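Local coordinates for glucanase (Clostridium thermocellum, PDB 5GXX), which probably hydrolyses the beta-1,4-glucosidic links of cellulose as a family 9 endoglucanase of the cellulosome, at residues T289-R303 with G386-Y398. The protein carries 1 engineered substitution. Residues are numbered along the deposited sequence; the frame is centred on the assembly and turned at random.
Sequences TPGGLAHLDTWGPLR and GALVGGPGRDDSY
Asp396 OD1 takes two hydroxyls, those of Thr289 and of Tyr338 from helix 322-340, with Thr289 OG1 2.7 Å from Asp396 OD1. The second oxygen, Asp396 OD2, accepts the backbone N-H of Gly291, N to Asp396 OD2 2.8 Å, so both arms of the carboxylate are pinned by the type I turn Thr289 to Gly292. The Thr289 and Gly291 bonds both come in on the syn side, each somewhat out of the carboxylate plane. A chi1 of 74° tucks the Thr289 hydroxyl between its own N and carbonyl carbon; there it also accepts from Leu293 N, while its methyl CG2 rests against Arg394 O at 3.3 Å.

Next along, the His295 ring is clamped on three sides. His295 NE2 donates almost in the ring plane to Pro392 O at 2.8 Å. Pro301 CB covers one face of the His295 ring, and Arg394 lies over the opposite one, its CG making a CH-pi contact 3.9 Å from the ring centroid. The Arg394 guanidinium stands 75° to the ring, and water 1 joins its NH1 to both ND1 and O of His295. These contacts fix the ring's tilt.

Towards helix 301-318, Gly300 is the N-cap and Leu302 N, in the helix's first turn, donates to Gly390 O at 3.1 Å in a nearly straight bond. Leu302 CD1 then packs on Leu388 CD1 and Gly391 CA, while Leu293 CD2 meets the ring carbon Pro392 CG. Water 2 bridges Arg303 N and Val389 O, and the Arg303 side chain turns away to a salt bridge with Asp413 of helix 412-429.

The contact thus ties two loops of the family 9 catalytic domain together at the start of helix 301-318, with helix 322-340 touching Leu293, Leu388 and Pro392.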
loop_
_atom_site.group_PDB
_atom_site.type_symbol
_atom_site.label_atom_id
_atom_site.label_comp_id
_atom_site.label_asym_id
_atom_site.label_seq_id
_atom_site.Cartn_x
_atom_site.Cartn_y
_atom_site.Cartn_z
ATOM N N THR A 289 -47.234 9.830 17.679
ATOM C CA THR A 289 -46.999 10.770 16.566
ATOM C C THR A 289 -48.307 11.471 16.174
ATOM O O THR A 289 -49.401 10.942 16.413
ATOM C CB THR A 289 -46.416 10.097 15.302
ATOM O OG1 THR A 289 -47.451 9.338 14.657
ATOM C CG2 THR A 289 -45.270 9.170 15.650
ATOM N N PRO A 290 -48.193 12.670 15.576
ATOM C CA PRO A 290 -49.415 13.346 15.137
ATOM C C PRO A 290 -50.186 12.510 14.129
ATOM O O PRO A 290 -51.418 12.593 14.085
ATOM C CB PRO A 290 -48.888 14.635 14.511
ATOM C CG PRO A 290 -47.621 14.937 15.270
ATOM C CD PRO A 290 -47.010 13.548 15.446
ATOM N N GLY A 291 -49.462 11.683 13.384
ATOM C CA GLY A 291 -50.055 10.773 12.406
ATOM C C GLY A 291 -50.726 9.530 12.970
ATOM O O GLY A 291 -51.290 8.752 12.197
ATOM N N GLY A 292 -50.677 9.339 14.288
ATOM C CA GLY A 292 -51.433 8.270 14.957
ATOM C C GLY A 292 -50.667 7.024 15.371
ATOM O O GLY A 292 -51.279 6.034 15.799
ATOM N N LEU A 293 -49.338 7.060 15.262
ATOM C CA LEU A 293 -48.515 5.916 15.657
ATOM C C LEU A 293 -48.136 6.026 17.126
ATOM O O LEU A 293 -47.568 7.038 17.532
ATOM C CB LEU A 293 -47.234 5.812 14.818
ATOM C CG LEU A 293 -46.188 4.770 15.233
ATOM C CD1 LEU A 293 -46.727 3.346 15.023
ATOM C CD2 LEU A 293 -44.928 4.968 14.405
ATOM N N ALA A 294 -48.431 4.993 17.917
ATOM C CA ALA A 294 -47.968 4.952 19.313
ATOM C C ALA A 294 -46.470 4.730 19.196
ATOM O O ALA A 294 -46.048 3.756 18.561
ATOM C CB ALA A 294 -48.689 3.833 20.114
ATOM N N HIS A 295 -45.679 5.642 19.762
ATOM C CA HIS A 295 -44.238 5.707 19.501
ATOM C C HIS A 295 -43.447 5.563 20.810
ATOM O O HIS A 295 -43.253 6.523 21.582
ATOM C CB HIS A 295 -43.911 7.031 18.793
ATOM C CG HIS A 295 -42.655 7.005 17.974
ATOM N ND1 HIS A 295 -41.398 7.022 18.546
ATOM C CD2 HIS A 295 -42.465 7.006 16.631
ATOM C CE1 HIS A 295 -40.492 7.013 17.586
ATOM N NE2 HIS A 295 -41.109 6.987 16.415
ATOM N N LEU A 296 -43.034 4.333 21.091
ATOM C CA LEU A 296 -42.498 4.043 22.416
ATOM C C LEU A 296 -41.077 4.535 22.635
ATOM O O LEU A 296 -40.753 4.978 23.746
ATOM C CB LEU A 296 -42.608 2.545 22.757
ATOM C CG LEU A 296 -42.108 2.089 24.140
ATOM C CD1 LEU A 296 -43.075 2.636 25.193
ATOM C CD2 LEU A 296 -42.005 0.573 24.146
ATOM N N ASP A 297 -40.254 4.442 21.591
ATOM C CA ASP A 297 -38.836 4.715 21.732
ATOM C C ASP A 297 -38.293 5.005 20.350
ATOM O O ASP A 297 -38.953 4.721 19.357
ATOM C CB ASP A 297 -38.157 3.475 22.330
ATOM C CG ASP A 297 -36.780 3.759 22.934
ATOM O OD1 ASP A 297 -36.534 4.847 23.489
ATOM O OD2 ASP A 297 -35.909 2.875 22.850
ATOM N N THR A 298 -37.070 5.524 20.307
ATOM C CA THR A 298 -36.356 5.815 19.066
ATOM C C THR A 298 -36.180 4.560 18.209
ATOM O O THR A 298 -36.302 4.644 16.991
ATOM C CB THR A 298 -34.959 6.361 19.432
ATOM O OG1 THR A 298 -35.130 7.555 20.206
ATOM C CG2 THR A 298 -34.106 6.658 18.217
ATOM N N TRP A 299 -35.942 3.416 18.846
ATOM C CA TRP A 299 -35.598 2.174 18.153
ATOM C C TRP A 299 -36.823 1.288 17.990
ATOM O O TRP A 299 -37.517 0.984 18.959
ATOM C CB TRP A 299 -34.472 1.446 18.898
ATOM C CG TRP A 299 -33.273 2.340 19.063
ATOM C CD1 TRP A 299 -32.262 2.533 18.172
ATOM C CD2 TRP A 299 -32.994 3.195 20.178
ATOM N NE1 TRP A 299 -31.362 3.455 18.665
ATOM C CE2 TRP A 299 -31.792 3.880 19.893
ATOM C CE3 TRP A 299 -33.651 3.459 21.387
ATOM C CZ2 TRP A 299 -31.226 4.803 20.780
ATOM C CZ3 TRP A 299 -33.084 4.376 22.280
ATOM C CH2 TRP A 299 -31.879 5.032 21.968
ATOM N N GLY A 300 -37.089 0.890 16.745
ATOM C CA GLY A 300 -38.186 -0.030 16.448
ATOM C C GLY A 300 -39.569 0.353 16.947
ATOM O O GLY A 300 -40.283 -0.474 17.494
ATOM N N PRO A 301 -40.016 1.593 16.713
ATOM C CA PRO A 301 -41.370 1.952 17.135
ATOM C C PRO A 301 -42.453 1.100 16.473
ATOM O O PRO A 301 -43.414 0.723 17.157
ATOM C CB PRO A 301 -41.479 3.430 16.751
ATOM C CG PRO A 301 -40.508 3.589 15.625
ATOM C CD PRO A 301 -39.348 2.705 16.022
ATOM N N LEU A 302 -42.303 0.755 15.188
ATOM C CA LEU A 302 -43.323 -0.081 14.528
ATOM C C LEU A 302 -43.395 -1.467 15.174
ATOM O O LEU A 302 -44.489 -2.002 15.349
ATOM C CB LEU A 302 -43.109 -0.172 13.009
ATOM C CG LEU A 302 -43.412 1.115 12.217
ATOM C CD1 LEU A 302 -43.058 0.903 10.737
ATOM C CD2 LEU A 302 -44.864 1.562 12.332
ATOM N N ARG A 303 -42.238 -2.052 15.470
ATOM C CA ARG A 303 -42.137 -3.306 16.227
ATOM C C ARG A 303 -42.951 -3.257 17.514
ATOM O O ARG A 303 -43.789 -4.138 17.765
ATOM C CB ARG A 303 -40.667 -3.598 16.537
ATOM C CG ARG A 303 -40.408 -4.720 17.531
ATOM C CD ARG A 303 -40.022 -4.132 18.870
ATOM N NE ARG A 303 -39.100 -2.992 18.878
ATOM C CZ ARG A 303 -37.790 -3.081 19.108
ATOM N NH1 ARG A 303 -37.193 -4.258 19.278
ATOM N NH2 ARG A 303 -37.065 -1.985 19.215
ATOM N N GLY A 386 -41.878 -8.543 3.029
ATOM C CA GLY A 386 -42.506 -8.729 4.325
ATOM C C GLY A 386 -41.840 -8.098 5.531
ATOM O O GLY A 386 -42.412 -8.109 6.618
ATOM N N ALA A 387 -40.620 -7.595 5.368
ATOM C CA ALA A 387 -39.904 -7.021 6.500
ATOM C C ALA A 387 -40.537 -5.721 6.971
ATOM O O ALA A 387 -40.613 -4.767 6.197
ATOM C CB ALA A 387 -38.436 -6.786 6.131
ATOM N N LEU A 388 -40.957 -5.706 8.238
ATOM C CA LEU A 388 -41.411 -4.467 8.891
ATOM C C LEU A 388 -40.181 -3.663 9.298
ATOM O O LEU A 388 -39.392 -4.145 10.111
ATOM C CB LEU A 388 -42.283 -4.766 10.108
ATOM C CG LEU A 388 -42.850 -3.556 10.867
ATOM C CD1 LEU A 388 -43.891 -2.805 10.024
ATOM C CD2 LEU A 388 -43.508 -4.065 12.125
ATOM N N VAL A 389 -40.013 -2.464 8.746
ATOM C CA VAL A 389 -38.866 -1.637 9.155
ATOM C C VAL A 389 -39.050 -0.987 10.540
ATOM O O VAL A 389 -40.142 -0.961 11.099
ATOM C CB VAL A 389 -38.431 -0.625 8.058
ATOM C CG1 VAL A 389 -38.119 -1.327 6.741
ATOM C CG2 VAL A 389 -39.495 0.443 7.830
ATOM N N GLY A 390 -37.968 -0.425 11.066
ATOM C CA GLY A 390 -38.040 0.313 12.322
ATOM C C GLY A 390 -39.141 1.366 12.307
ATOM O O GLY A 390 -39.974 1.424 13.212
ATOM N N GLY A 391 -39.141 2.204 11.275
ATOM C CA GLY A 391 -40.259 3.102 11.083
ATOM C C GLY A 391 -39.870 4.551 11.266
ATOM O O GLY A 391 -38.694 4.869 11.430
ATOM N N PRO A 392 -40.868 5.423 11.337
ATOM C CA PRO A 392 -40.602 6.855 11.347
ATOM C C PRO A 392 -40.213 7.356 12.732
ATOM O O PRO A 392 -40.322 6.628 13.718
ATOM C CB PRO A 392 -41.950 7.441 10.911
ATOM C CG PRO A 392 -42.937 6.455 11.514
ATOM C CD PRO A 392 -42.305 5.098 11.355
ATOM N N GLY A 393 -39.714 8.585 12.771
ATOM C CA GLY A 393 -39.461 9.276 14.025
ATOM C C GLY A 393 -40.749 9.733 14.675
ATOM O O GLY A 393 -41.879 9.520 14.183
ATOM N N ARG A 394 -40.567 10.445 15.780
ATOM C CA ARG A 394 -41.664 10.869 16.637
ATOM C C ARG A 394 -42.610 11.859 15.971
ATOM O O ARG A 394 -43.734 12.034 16.440
ATOM C CB ARG A 394 -41.081 11.484 17.921
ATOM C CG ARG A 394 -40.576 10.436 18.904
ATOM C CD ARG A 394 -39.817 11.057 20.087
ATOM N NE ARG A 394 -40.635 11.912 20.953
ATOM C CZ ARG A 394 -41.198 11.544 22.104
ATOM N NH1 ARG A 394 -41.075 10.299 22.564
ATOM N NH2 ARG A 394 -41.911 12.438 22.789
ATOM N N ASP A 395 -42.098 12.545 14.954
ATOM C CA ASP A 395 -42.871 13.505 14.171
ATOM C C ASP A 395 -43.351 12.917 12.836
ATOM O O ASP A 395 -43.716 13.665 11.915
ATOM C CB ASP A 395 -42.011 14.745 13.898
ATOM C CG ASP A 395 -40.733 14.429 13.146
ATOM O OD1 ASP A 395 -40.446 13.245 12.867
ATOM O OD2 ASP A 395 -39.965 15.379 12.847
ATOM N N ASP A 396 -43.349 11.588 12.732
ATOM C CA ASP A 396 -43.728 10.854 11.506
ATOM C C ASP A 396 -42.695 10.966 10.379
ATOM O O ASP A 396 -42.965 10.497 9.275
ATOM C CB ASP A 396 -45.121 11.261 10.969
ATOM C CG ASP A 396 -46.250 10.967 11.955
ATOM O OD1 ASP A 396 -46.595 9.792 12.171
ATOM O OD2 ASP A 396 -46.812 11.901 12.557
ATOM N N SER A 397 -41.525 11.543 10.640
ATOM C CA SER A 397 -40.556 11.720 9.564
ATOM C C SER A 397 -39.818 10.424 9.257
ATOM O O SER A 397 -39.551 9.586 10.115
ATOM C CB SER A 397 -39.579 12.864 9.860
ATOM O OG SER A 397 -38.694 12.495 10.895
ATOM N N TYR A 398 -39.429 10.290 7.998
ATOM C CA TYR A 398 -38.784 9.081 7.514
ATOM C C TYR A 398 -38.199 9.324 6.129
ATOM O O TYR A 398 -38.803 10.021 5.302
ATOM C CB TYR A 398 -39.807 7.926 7.504
ATOM C CG TYR A 398 -39.328 6.667 6.817
ATOM C CD1 TYR A 398 -38.610 5.708 7.513
ATOM C CD2 TYR A 398 -39.528 6.484 5.450
ATOM C CE1 TYR A 398 -38.146 4.548 6.874
ATOM C CE2 TYR A 398 -39.054 5.363 4.801
ATOM C CZ TYR A 398 -38.366 4.397 5.516
ATOM O OH TYR A 398 -37.914 3.268 4.866
HETATM O O HOH W 1 -40.389 7.950 21.142
HETATM O O HOH W 2 -39.935 -1.732 13.969
#